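Local coordinates for protein probable zinc protease (Pseudomonas aeruginosa, PDB 4NNZ) that probably hydrolyses peptide bonds as a zinc metallopeptidase of the M16 family, forming one subunit of a heterodimeric protease, at residues Y153-Y158 with P225-A229; N246-N252 with R414-V420; A267-I271 with A405-F410; L293-T299 with V312-N318. One frame throughout, in Å; residues are numbered along the deposited sequence.

Interaction 1 (Y153-Y158 with P225-A229)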
loop_
_atom_site.group_PDB
_atom_site.type_symbol
_atom_site.label_atom_id
_atom_site.label_comp_id
_atom_site.label_asym_id
_atom_site.label_seq_id
_atom_site.Cartn_x
_atom_site.Cartn_y
_atom_site.Cartn_z
ATOM N N TYR A 153 1.978 1.639 -8.161
ATOM C CA TYR A 153 1.231 2.574 -7.358
ATOM C C TYR A 153 1.713 2.577 -5.921
ATOM O O TYR A 153 1.033 2.168 -5.027
ATOM C CB TYR A 153 -0.249 2.243 -7.399
ATOM C CG TYR A 153 -1.011 2.652 -8.622
ATOM C CD1 TYR A 153 -1.171 3.960 -8.966
ATOM C CD2 TYR A 153 -1.616 1.720 -9.387
ATOM C CE1 TYR A 153 -1.899 4.315 -10.071
ATOM C CE2 TYR A 153 -2.342 2.060 -10.476
ATOM C CZ TYR A 153 -2.476 3.355 -10.817
ATOM O OH TYR A 153 -3.209 3.638 -11.898
ATOM N N PRO A 154 2.896 3.116 -5.678
ATOM C CA PRO A 154 3.479 3.044 -4.354
ATOM C C PRO A 154 2.665 3.696 -3.266
ATOM O O PRO A 154 2.609 3.154 -2.202
ATOM C CB PRO A 154 4.755 3.839 -4.510
ATOM C CG PRO A 154 5.102 3.726 -5.904
ATOM C CD PRO A 154 3.842 3.683 -6.641
ATOM N N ALA A 155 2.096 4.853 -3.508
ATOM C CA ALA A 155 1.422 5.557 -2.459
ATOM C C ALA A 155 -0.079 5.467 -2.429
ATOM O O ALA A 155 -0.671 5.676 -1.401
ATOM C CB ALA A 155 1.840 7.002 -2.475
ATOM N N SER A 156 -0.708 5.216 -3.554
ATOM C CA SER A 156 -2.159 5.185 -3.600
ATOM C C SER A 156 -2.827 3.862 -3.331
ATOM O O SER A 156 -2.227 2.853 -3.324
ATOM C CB SER A 156 -2.679 5.788 -4.893
ATOM O OG SER A 156 -2.552 4.922 -5.974
ATOM N N GLY A 157 -4.117 3.909 -3.154
ATOM C CA GLY A 157 -4.895 2.739 -2.868
ATOM C C GLY A 157 -4.973 1.834 -4.056
ATOM O O GLY A 157 -5.381 0.721 -3.963
ATOM N N TYR A 158 -4.551 2.335 -5.184
ATOM C CA TYR A 158 -4.634 1.589 -6.390
ATOM C C TYR A 158 -3.784 0.393 -6.412
ATOM O O TYR A 158 -3.996 -0.444 -7.213
ATOM C CB TYR A 158 -4.406 2.448 -7.598
ATOM C CG TYR A 158 -5.562 3.321 -7.910
ATOM C CD1 TYR A 158 -6.836 2.948 -7.582
ATOM C CD2 TYR A 158 -5.383 4.527 -8.514
ATOM C CE1 TYR A 158 -7.881 3.747 -7.855
ATOM C CE2 TYR A 158 -6.436 5.332 -8.784
ATOM C CZ TYR A 158 -7.674 4.924 -8.448
ATOM O OH TYR A 158 -8.732 5.682 -8.711
ATOM N N PRO A 225 -7.290 8.698 -4.574
ATOM C CA PRO A 225 -6.028 7.988 -4.555
ATOM C C PRO A 225 -5.001 8.633 -5.444
ATOM O O PRO A 225 -4.838 8.263 -6.567
ATOM C CB PRO A 225 -6.392 6.620 -5.091
ATOM C CG PRO A 225 -7.844 6.555 -5.088
ATOM C CD PRO A 225 -8.311 7.931 -5.275
ATOM N N LEU A 226 -4.348 9.638 -4.907
ATOM C CA LEU A 226 -3.239 10.303 -5.525
ATOM C C LEU A 226 -1.967 9.559 -5.346
ATOM O O LEU A 226 -1.739 8.932 -4.359
ATOM C CB LEU A 226 -3.054 11.669 -4.917
ATOM C CG LEU A 226 -4.329 12.437 -4.764
ATOM C CD1 LEU A 226 -3.967 13.787 -4.242
ATOM C CD2 LEU A 226 -4.990 12.553 -6.105
ATOM N N GLU A 227 -1.095 9.719 -6.298
ATOM C CA GLU A 227 0.108 8.976 -6.361
ATOM C C GLU A 227 1.204 9.992 -6.525
ATOM O O GLU A 227 0.929 11.124 -6.782
ATOM C CB GLU A 227 0.037 8.036 -7.547
ATOM C CG GLU A 227 1.226 7.147 -7.670
ATOM C CD GLU A 227 1.435 6.355 -6.418
ATOM O OE1 GLU A 227 0.486 5.711 -5.986
ATOM O OE2 GLU A 227 2.530 6.397 -5.862
ATOM N N LEU A 228 2.444 9.595 -6.345
ATOM C CA LEU A 228 3.547 10.470 -6.605
ATOM C C LEU A 228 3.555 10.729 -8.067
ATOM O O LEU A 228 3.224 9.877 -8.838
ATOM C CB LEU A 228 4.843 9.803 -6.225
ATOM C CG LEU A 228 5.271 9.717 -4.773
ATOM C CD1 LEU A 228 4.172 9.156 -3.915
ATOM C CD2 LEU A 228 6.466 8.826 -4.674
ATOM N N ALA A 229 3.889 11.936 -8.451
ATOM C CA ALA A 229 4.092 12.255 -9.837
ATOM C C ALA A 229 5.283 11.564 -10.465
ATOM O O ALA A 229 5.199 11.094 -11.553
ATOM C CB ALA A 229 4.200 13.742 -10.005
#
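Two loop segments run past each other here without pairing as strands. The backbone leaves helical geometry at Y153, directly after helix 140-152, turns through P154 and A155, and enters a 3-10 turn at G157-Y158, while P225-A229, in the loop leading to strand 233-240, passes beside it in a mostly extended form. The contact thus joins the insulinase-type M16 region to the second M16 region. The CA atoms approach most closely at S156 and P225, 4.9 Å apart. Into the turn reaches the side chain of E227, whose carboxylate collects hydrogen bonds from backbone amides and one hydroxyl: OE2 accepts from A155 N at 2.8 Å, OE1 from S156 N at 2.8 Å and from S156 OG at 3.1 Å, and OE2 also takes a weak bond from L228 N at 3.2 Å. P225 CB lies 4.0 Å from the centroid of the Y158 ring in a CH-pi contact over the face; Y158 OH is held separately by D87. A155 CB meets L228 CD1 at 3.5 Å. The example illustrates a general point: a carboxylate need not pair with a cation, because turn amides and a serine hydroxyl can satisfy its oxygens and so fasten one loop to another.

Interaction 2 (N246-N252 with R414-V420)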
loop_
_atom_site.group_PDB
_atom_site.type_symbol
_atom_site.label_atom_id
_atom_site.label_comp_id
_atom_site.label_asym_id
_atom_site.label_seq_id
_atom_site.Cartn_x
_atom_site.Cartn_y
_atom_site.Cartn_z
ATOM N N ASN A 246 6.674 -11.482 -22.368
ATOM C CA ASN A 246 5.997 -10.248 -22.690
ATOM C C ASN A 246 6.333 -9.077 -21.805
ATOM O O ASN A 246 6.833 -9.233 -20.735
ATOM C CB ASN A 246 4.501 -10.467 -22.790
ATOM C CG ASN A 246 3.867 -10.764 -21.470
ATOM O OD1 ASN A 246 4.101 -11.790 -20.892
ATOM N ND2 ASN A 246 3.059 -9.845 -20.990
ATOM N N LEU A 247 6.056 -7.893 -22.300
ATOM C CA LEU A 247 6.498 -6.679 -21.699
ATOM C C LEU A 247 5.339 -5.840 -21.297
ATOM O O LEU A 247 4.422 -5.688 -22.034
ATOM C CB LEU A 247 7.345 -5.902 -22.683
ATOM C CG LEU A 247 8.159 -4.767 -22.098
ATOM C CD1 LEU A 247 9.208 -5.294 -21.168
ATOM C CD2 LEU A 247 8.803 -3.994 -23.196
ATOM N N ILE A 248 5.391 -5.296 -20.103
ATOM C CA ILE A 248 4.398 -4.372 -19.658
ATOM C C ILE A 248 5.083 -3.094 -19.268
ATOM O O ILE A 248 5.968 -3.114 -18.504
ATOM C CB ILE A 248 3.681 -4.931 -18.436
ATOM C CG1 ILE A 248 3.374 -6.398 -18.634
ATOM C CG2 ILE A 248 2.434 -4.136 -18.125
ATOM C CD1 ILE A 248 2.374 -6.954 -17.666
ATOM N N MET A 249 4.661 -1.978 -19.818
ATOM C CA MET A 249 5.148 -0.682 -19.393
ATOM C C MET A 249 4.026 0.214 -18.936
ATOM O O MET A 249 3.061 0.370 -19.613
ATOM C CB MET A 249 5.882 -0.007 -20.519
ATOM C CG MET A 249 7.169 -0.689 -20.888
ATOM S SD MET A 249 7.868 -0.062 -22.390
ATOM C CE MET A 249 8.458 1.525 -21.892
ATOM N N GLY A 250 4.159 0.811 -17.776
ATOM C CA GLY A 250 3.152 1.714 -17.274
ATOM C C GLY A 250 3.692 3.060 -16.890
ATOM O O GLY A 250 4.703 3.129 -16.310
ATOM N N PHE A 251 2.999 4.124 -17.221
ATOM C CA PHE A 251 3.414 5.448 -16.819
ATOM C C PHE A 251 2.441 6.119 -15.875
ATOM O O PHE A 251 1.297 6.189 -16.154
ATOM C CB PHE A 251 3.608 6.302 -18.042
ATOM C CG PHE A 251 4.817 5.951 -18.826
ATOM C CD1 PHE A 251 6.023 6.407 -18.459
ATOM C CD2 PHE A 251 4.730 5.155 -19.924
ATOM C CE1 PHE A 251 7.131 6.099 -19.170
ATOM C CE2 PHE A 251 5.838 4.827 -20.635
ATOM C CZ PHE A 251 7.045 5.306 -20.251
ATOM N N ASN A 252 2.918 6.600 -14.745
ATOM C CA ASN A 252 2.048 7.254 -13.793
ATOM C C ASN A 252 1.583 8.575 -14.308
ATOM O O ASN A 252 2.364 9.395 -14.713
ATOM C CB ASN A 252 2.736 7.485 -12.462
ATOM C CG ASN A 252 3.024 6.227 -11.719
ATOM O OD1 ASN A 252 4.071 5.673 -11.848
ATOM N ND2 ASN A 252 2.103 5.799 -10.920
ATOM N N ARG A 414 8.639 8.034 -14.442
ATOM C CA ARG A 414 7.262 7.711 -14.230
ATOM C C ARG A 414 6.943 6.294 -14.600
ATOM O O ARG A 414 5.832 5.913 -14.591
ATOM C CB ARG A 414 6.395 8.655 -15.025
ATOM C CG ARG A 414 6.469 10.070 -14.560
ATOM C CD ARG A 414 5.994 11.023 -15.611
ATOM N NE ARG A 414 5.671 12.297 -15.029
ATOM C CZ ARG A 414 6.525 13.286 -14.867
ATOM N NH1 ARG A 414 7.749 13.162 -15.261
ATOM N NH2 ARG A 414 6.139 14.404 -14.328
ATOM N N LEU A 415 7.956 5.533 -14.917
ATOM C CA LEU A 415 7.806 4.240 -15.495
ATOM C C LEU A 415 7.925 3.074 -14.541
ATOM O O LEU A 415 8.827 3.019 -13.764
ATOM C CB LEU A 415 8.843 4.079 -16.583
ATOM C CG LEU A 415 9.043 2.694 -17.145
ATOM C CD1 LEU A 415 7.894 2.352 -18.049
ATOM C CD2 LEU A 415 10.326 2.633 -17.904
ATOM N N THR A 416 6.981 2.152 -14.627
ATOM C CA THR A 416 7.088 0.818 -14.101
ATOM C C THR A 416 7.083 -0.113 -15.284
ATOM O O THR A 416 6.187 -0.115 -16.057
ATOM C CB THR A 416 5.893 0.441 -13.240
ATOM O OG1 THR A 416 5.568 1.498 -12.372
ATOM C CG2 THR A 416 6.188 -0.719 -12.426
ATOM N N LEU A 417 8.123 -0.892 -15.413
ATOM C CA LEU A 417 8.250 -1.829 -16.488
ATOM C C LEU A 417 8.421 -3.224 -15.940
ATOM O O LEU A 417 9.200 -3.432 -15.073
ATOM C CB LEU A 417 9.441 -1.466 -17.350
ATOM C CG LEU A 417 9.859 -2.467 -18.394
ATOM C CD1 LEU A 417 10.525 -1.790 -19.542
ATOM C CD2 LEU A 417 10.751 -3.518 -17.814
ATOM N N ALA A 418 7.676 -4.179 -16.457
ATOM C CA ALA A 418 7.812 -5.545 -16.015
ATOM C C ALA A 418 8.029 -6.556 -17.116
ATOM O O ALA A 418 7.339 -6.536 -18.066
ATOM C CB ALA A 418 6.617 -5.934 -15.203
ATOM N N GLN A 419 8.969 -7.466 -16.942
ATOM C CA GLN A 419 9.182 -8.539 -17.879
ATOM C C GLN A 419 8.536 -9.773 -17.332
ATOM O O GLN A 419 8.804 -10.165 -16.238
ATOM C CB GLN A 419 10.668 -8.785 -18.096
ATOM C CG GLN A 419 11.438 -7.524 -18.408
ATOM C CD GLN A 419 12.801 -7.725 -19.022
ATOM O OE1 GLN A 419 13.514 -8.647 -18.724
ATOM N NE2 GLN A 419 13.173 -6.816 -19.864
ATOM N N VAL A 420 7.653 -10.363 -18.099
ATOM C CA VAL A 420 7.035 -11.565 -17.657
ATOM C C VAL A 420 7.610 -12.692 -18.439
ATOM O O VAL A 420 7.456 -12.756 -19.611
ATOM C CB VAL A 420 5.543 -11.524 -17.886
ATOM C CG1 VAL A 420 4.884 -12.691 -17.221
ATOM C CG2 VAL A 420 4.969 -10.234 -17.386
HETATM O O HOH W 1 4.472 3.413 -13.481
HETATM O O HOH W 2 3.189 11.689 -13.674
#
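R414 opens the pairing from just ahead of the strand, its O accepting from N252 N at 3.0 Å. Its side chain runs on toward T411, to which NH1 is hydrogen-bonded, while R414 NE donates at 2.9 Å to water 2, which in turn donates to N252 O at 2.7 Å. L415 stands opposite F251 and places CD1 4.1 Å from the ring centroid, a CH-pi contact over the face, with M249 CB 4.0 Å from the same CD1. T416 pairs with G250 through two hydrogen bonds, G250 N to T416 O at 2.8 Å and T416 N to G250 O at 3.0 Å. Water 1 sits beside this pair, 2.5 Å from T416 OG1 and 2.9 Å from G250 O. L417 faces M249 in a non-hydrogen-bonded pair, its CD1 3.8 Å from M249 CG. A418 again makes a two-bond pair, with A418 N to I248 O at 2.9 Å and I248 N to A418 O at 3.1 Å. Q419, opposite L247, sends NE2 to E326, and V420 closes with N246 (V420 N to N246 O, 3.0 Å). L415, L417 and Q419 share one face, on which helix 325-341 packs; T416 and V420 on the other meet helix 140-152. This antiparallel pair lies within a five-stranded mixed sheet with helices on its faces, as in the alpha-beta domains of M16 peptidases.

Interaction 3 (A267-I271 with A405-F410)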
loop_
_atom_site.group_PDB
_atom_site.type_symbol
_atom_site.label_atom_id
_atom_site.label_comp_id
_atom_site.label_asym_id
_atom_site.label_seq_id
_atom_site.Cartn_x
_atom_site.Cartn_y
_atom_site.Cartn_z
ATOM N N ALA A 267 -5.517 14.531 -24.106
ATOM C CA ALA A 267 -4.373 14.322 -24.943
ATOM C C ALA A 267 -3.790 12.941 -24.755
ATOM O O ALA A 267 -3.348 12.332 -25.675
ATOM C CB ALA A 267 -3.344 15.373 -24.679
ATOM N N LEU A 268 -3.782 12.463 -23.543
ATOM C CA LEU A 268 -3.378 11.108 -23.280
ATOM C C LEU A 268 -4.282 10.036 -23.874
ATOM O O LEU A 268 -3.822 9.023 -24.314
ATOM C CB LEU A 268 -3.165 10.906 -21.791
ATOM C CG LEU A 268 -1.902 11.533 -21.281
ATOM C CD1 LEU A 268 -1.868 11.481 -19.787
ATOM C CD2 LEU A 268 -0.687 10.864 -21.857
ATOM N N ARG A 269 -5.574 10.262 -23.857
ATOM C CA ARG A 269 -6.503 9.337 -24.439
ATOM C C ARG A 269 -6.274 9.226 -25.916
ATOM O O ARG A 269 -6.254 8.159 -26.459
ATOM C CB ARG A 269 -7.910 9.808 -24.162
ATOM C CG ARG A 269 -8.068 10.269 -22.745
ATOM C CD ARG A 269 -9.440 10.794 -22.452
ATOM N NE ARG A 269 -10.487 9.995 -23.038
ATOM C CZ ARG A 269 -11.737 10.390 -23.149
ATOM N NH1 ARG A 269 -12.089 11.561 -22.723
ATOM N NH2 ARG A 269 -12.632 9.613 -23.682
ATOM N N LEU A 270 -6.073 10.361 -26.541
ATOM C CA LEU A 270 -5.780 10.452 -27.933
ATOM C C LEU A 270 -4.471 9.764 -28.260
ATOM O O LEU A 270 -4.350 9.154 -29.282
ATOM C CB LEU A 270 -5.743 11.917 -28.356
ATOM C CG LEU A 270 -6.836 12.551 -29.206
ATOM C CD1 LEU A 270 -7.184 11.704 -30.390
ATOM C CD2 LEU A 270 -8.087 12.810 -28.411
ATOM N N ILE A 271 -3.485 9.855 -27.394
ATOM C CA ILE A 271 -2.220 9.195 -27.639
ATOM C C ILE A 271 -2.375 7.695 -27.682
ATOM O O ILE A 271 -1.739 7.045 -28.474
ATOM C CB ILE A 271 -1.126 9.632 -26.644
ATOM C CG1 ILE A 271 -0.601 10.994 -27.003
ATOM C CG2 ILE A 271 0.074 8.723 -26.660
ATOM C CD1 ILE A 271 0.030 11.699 -25.846
ATOM N N ALA A 405 1.968 16.564 -23.791
ATOM C CA ALA A 405 1.694 15.513 -22.836
ATOM C C ALA A 405 2.718 14.413 -22.893
ATOM O O ALA A 405 3.100 13.893 -21.880
ATOM C CB ALA A 405 0.305 14.953 -23.029
ATOM N N ALA A 406 3.145 14.055 -24.091
ATOM C CA ALA A 406 4.144 13.019 -24.271
ATOM C C ALA A 406 5.468 13.370 -23.678
ATOM O O ALA A 406 6.144 12.532 -23.172
ATOM C CB ALA A 406 4.312 12.692 -25.726
ATOM N N ARG A 407 5.859 14.615 -23.808
ATOM C CA ARG A 407 7.093 15.053 -23.229
ATOM C C ARG A 407 7.055 15.008 -21.743
ATOM O O ARG A 407 8.042 14.758 -21.107
ATOM C CB ARG A 407 7.403 16.463 -23.637
ATOM C CG ARG A 407 7.900 16.626 -25.043
ATOM C CD ARG A 407 7.748 18.069 -25.433
ATOM N NE ARG A 407 8.749 18.855 -24.754
ATOM C CZ ARG A 407 10.042 18.727 -24.992
ATOM N NH1 ARG A 407 10.449 17.855 -25.909
ATOM N NH2 ARG A 407 10.924 19.466 -24.328
ATOM N N THR A 408 5.926 15.398 -21.205
ATOM C CA THR A 408 5.726 15.427 -19.798
ATOM C C THR A 408 5.697 14.070 -19.160
ATOM O O THR A 408 6.316 13.860 -18.165
ATOM C CB THR A 408 4.446 16.197 -19.493
ATOM O OG1 THR A 408 4.527 17.463 -20.123
ATOM C CG2 THR A 408 4.271 16.424 -18.050
ATOM N N TYR A 409 4.952 13.150 -19.730
ATOM C CA TYR A 409 4.672 11.915 -19.041
ATOM C C TYR A 409 5.462 10.679 -19.379
ATOM O O TYR A 409 5.604 9.826 -18.555
ATOM C CB TYR A 409 3.193 11.650 -19.052
ATOM C CG TYR A 409 2.446 12.703 -18.320
ATOM C CD1 TYR A 409 2.497 12.780 -16.961
ATOM C CD2 TYR A 409 1.714 13.637 -18.988
ATOM C CE1 TYR A 409 1.826 13.756 -16.283
ATOM C CE2 TYR A 409 1.042 14.611 -18.323
ATOM C CZ TYR A 409 1.101 14.664 -16.974
ATOM O OH TYR A 409 0.441 15.638 -16.315
ATOM N N PHE A 410 5.977 10.595 -20.575
ATOM C CA PHE A 410 6.709 9.426 -20.933
ATOM C C PHE A 410 8.153 9.555 -20.543
ATOM O O PHE A 410 9.016 9.467 -21.343
ATOM C CB PHE A 410 6.538 9.140 -22.409
ATOM C CG PHE A 410 5.126 8.867 -22.795
ATOM C CD1 PHE A 410 4.290 8.241 -21.920
ATOM C CD2 PHE A 410 4.640 9.245 -24.008
ATOM C CE1 PHE A 410 2.994 7.995 -22.233
ATOM C CE2 PHE A 410 3.337 8.999 -24.335
ATOM C CZ PHE A 410 2.512 8.372 -23.443
#
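When helices cross almost at right angles, contact is confined to a small patch. Here helix 262-276 meets the C-terminal end of helix 399-409 beside the sheet that contains strand 246-253; the axes of 267-271 and 405-409 cross at -95° and come no nearer than 10.7 Å, a gap filled largely by L268, I271 and F410. A405 is a small bump whose CB enters a hollow formed by A267, L268 and I271: it lies 4.0 Å from A267 CB, 4.4 Å from L268 CD2 and 4.3 Å from I271 CD1. In return, L268 projects among A405, Y409 and F410, with its CD1 4.3 Å from Y409 CD2 and its CD2 4.4 Å from F410 CZ. F410, just past the helix end, turns its ring edge to I271, CE2 lying 4.0 Å from I271 CG2, while I271 CD1 reaches A406 CB at 4.4 Å. L339 of helix 325-341 adds to the packing against I271 and A406. The side chains meet through carbon atoms, so the junction rests on complementary shape and exclusion of water rather than on directional polar bonds.

Interaction 4 (L293-T299 with V312-N318)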
loop_
_atom_site.group_PDB
_atom_site.type_symbol
_atom_site.label_atom_id
_atom_site.label_comp_id
_atom_site.label_asym_id
_atom_site.label_seq_id
_atom_site.Cartn_x
_atom_site.Cartn_y
_atom_site.Cartn_z
ATOM N N LEU A 293 9.168 -6.208 -34.871
ATOM C CA LEU A 293 9.605 -6.270 -33.498
ATOM C C LEU A 293 8.687 -7.031 -32.541
ATOM O O LEU A 293 9.132 -7.773 -31.718
ATOM C CB LEU A 293 9.831 -4.857 -33.022
ATOM C CG LEU A 293 10.597 -4.668 -31.744
ATOM C CD1 LEU A 293 11.907 -5.386 -31.841
ATOM C CD2 LEU A 293 10.825 -3.199 -31.580
ATOM N N VAL A 294 7.400 -6.823 -32.657
ATOM C CA VAL A 294 6.471 -7.387 -31.734
ATOM C C VAL A 294 5.514 -8.288 -32.461
ATOM O O VAL A 294 5.276 -8.105 -33.612
ATOM C CB VAL A 294 5.683 -6.279 -31.055
ATOM C CG1 VAL A 294 6.631 -5.302 -30.431
ATOM C CG2 VAL A 294 4.851 -5.542 -32.060
ATOM N N ALA A 295 5.047 -9.320 -31.799
ATOM C CA ALA A 295 3.898 -10.083 -32.226
ATOM C C ALA A 295 2.585 -9.338 -32.132
ATOM O O ALA A 295 1.732 -9.458 -32.976
ATOM C CB ALA A 295 3.815 -11.359 -31.427
ATOM N N GLY A 296 2.403 -8.636 -31.027
ATOM C CA GLY A 296 1.253 -7.795 -30.809
ATOM C C GLY A 296 1.611 -6.742 -29.808
ATOM O O GLY A 296 2.546 -6.895 -29.103
ATOM N N ALA A 297 0.891 -5.649 -29.794
ATOM C CA ALA A 297 1.123 -4.606 -28.847
ATOM C C ALA A 297 -0.151 -3.841 -28.590
ATOM O O ALA A 297 -0.892 -3.573 -29.487
ATOM C CB ALA A 297 2.213 -3.694 -29.349
ATOM N N SER A 298 -0.393 -3.480 -27.352
ATOM C CA SER A 298 -1.587 -2.753 -26.997
ATOM C C SER A 298 -1.354 -1.640 -26.012
ATOM O O SER A 298 -0.274 -1.467 -25.522
ATOM C CB SER A 298 -2.632 -3.678 -26.467
ATOM O OG SER A 298 -2.109 -4.427 -25.425
ATOM N N THR A 299 -2.391 -0.866 -25.779
ATOM C CA THR A 299 -2.378 0.177 -24.796
ATOM C C THR A 299 -3.685 0.195 -24.053
ATOM O O THR A 299 -4.709 -0.152 -24.580
ATOM C CB THR A 299 -2.149 1.568 -25.399
ATOM O OG1 THR A 299 -3.333 2.013 -26.024
ATOM C CG2 THR A 299 -1.107 1.551 -26.388
ATOM N N VAL A 312 -0.740 2.500 -20.068
ATOM C CA VAL A 312 -0.160 1.193 -20.166
ATOM C C VAL A 312 0.152 0.684 -21.549
ATOM O O VAL A 312 -0.576 0.855 -22.457
ATOM C CB VAL A 312 -0.998 0.167 -19.410
ATOM C CG1 VAL A 312 -0.346 -1.180 -19.447
ATOM C CG2 VAL A 312 -1.124 0.588 -17.982
ATOM N N LEU A 313 1.285 0.045 -21.675
ATOM C CA LEU A 313 1.702 -0.534 -22.917
ATOM C C LEU A 313 1.941 -2.018 -22.761
ATOM O O LEU A 313 2.473 -2.464 -21.790
ATOM C CB LEU A 313 2.963 0.138 -23.394
ATOM C CG LEU A 313 2.719 1.409 -24.167
ATOM C CD1 LEU A 313 2.950 2.616 -23.306
ATOM C CD2 LEU A 313 3.590 1.448 -25.388
ATOM N N SER A 314 1.493 -2.778 -23.731
ATOM C CA SER A 314 1.700 -4.196 -23.739
ATOM C C SER A 314 2.222 -4.705 -25.070
ATOM O O SER A 314 1.636 -4.451 -26.082
ATOM C CB SER A 314 0.388 -4.842 -23.449
ATOM O OG SER A 314 0.542 -5.808 -22.489
ATOM N N ALA A 315 3.316 -5.421 -25.069
ATOM C CA ALA A 315 3.786 -5.997 -26.293
ATOM C C ALA A 315 4.343 -7.344 -26.033
ATOM O O ALA A 315 4.857 -7.587 -25.000
ATOM C CB ALA A 315 4.834 -5.116 -26.917
ATOM N N THR A 316 4.238 -8.220 -26.991
ATOM C CA THR A 316 4.897 -9.480 -26.898
ATOM C C THR A 316 5.856 -9.525 -28.060
ATOM O O THR A 316 5.596 -8.955 -29.085
ATOM C CB THR A 316 3.912 -10.647 -26.859
ATOM O OG1 THR A 316 3.357 -10.837 -28.142
ATOM C CG2 THR A 316 2.806 -10.348 -25.935
ATOM N N PRO A 317 7.010 -10.118 -27.886
ATOM C CA PRO A 317 8.058 -10.054 -28.894
ATOM C C PRO A 317 7.844 -10.962 -30.075
ATOM O O PRO A 317 7.179 -11.948 -29.918
ATOM C CB PRO A 317 9.301 -10.434 -28.122
ATOM C CG PRO A 317 8.824 -11.239 -27.014
ATOM C CD PRO A 317 7.440 -10.829 -26.692
ATOM N N ASN A 318 8.421 -10.648 -31.219
ATOM C CA ASN A 318 8.250 -11.507 -32.351
ATOM C C ASN A 318 9.240 -12.581 -32.103
ATOM O O ASN A 318 10.398 -12.445 -32.352
ATOM C CB ASN A 318 8.585 -10.787 -33.646
ATOM C CG ASN A 318 8.628 -11.716 -34.840
ATOM O OD1 ASN A 318 8.606 -12.913 -34.704
ATOM N ND2 ASN A 318 8.690 -11.159 -36.007
#
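Backbone amides supply the polar framework. S314 N donates to S298 O at 2.8 Å; the return bond, S298 N to S314 O, measures 2.6 Å, although the position of that oxygen is less certain. Further along, T316 N donates to G296 O at 3.0 Å, and T316 O accepts from A295 N at 2.8 Å. Beyond the corner at A295, N318 N reaches L293 O at 3.0 Å, and the N318 side chain bonds to E292 through ND2. The register explains this pattern: A297 lies opposite A315 and V294 opposite P317, and between them the chain turns its corner, where strand 294-301 is interrupted by a bulge or short loop. Side-chain packing follows from it. A315 CB touches A297 CB at 3.8 Å and V294 CG1 at 4.0 Å, and T299 CG2 lies 4.4 Å from L313 CG. A297, T299, L313 and A315 share one face, where L313 and A315 rest on helix 325-341 and A297 meets helix 282-288; S298, S314 and T316 occupy the other. The whole is an antiparallel beta hairpin whose first strand, 294-301, forms one edge of a five-stranded mixed sheet within this chain and turns a corner at A295.

How the interactions relate
Interactions 2 and 4 share one five-stranded sheet, their centres about 12 Å apart: strands 246-253 and 309-317 are neighbours in it, joined by probable hydrogen bonds such as M249 O to L313 N at 2.7 Å. Interaction 3 joins two helices beside this sheet, about 16 Å from interaction 2 between centres, where the F251 and F410 rings meet. Along the chain, interaction 1 closes first; interaction 2 then brackets interaction 3, which brackets the hairpin of interaction 4. The centres of interactions 1 and 2 are about 16 Å apart, yet their atoms touch, E227 CG standing 3.6 Å from N252 ND2. Interactions 2 and 3, distant in sequence, bring the C-terminal strand into one helix-covered domain, while the local hairpin extends its sheet.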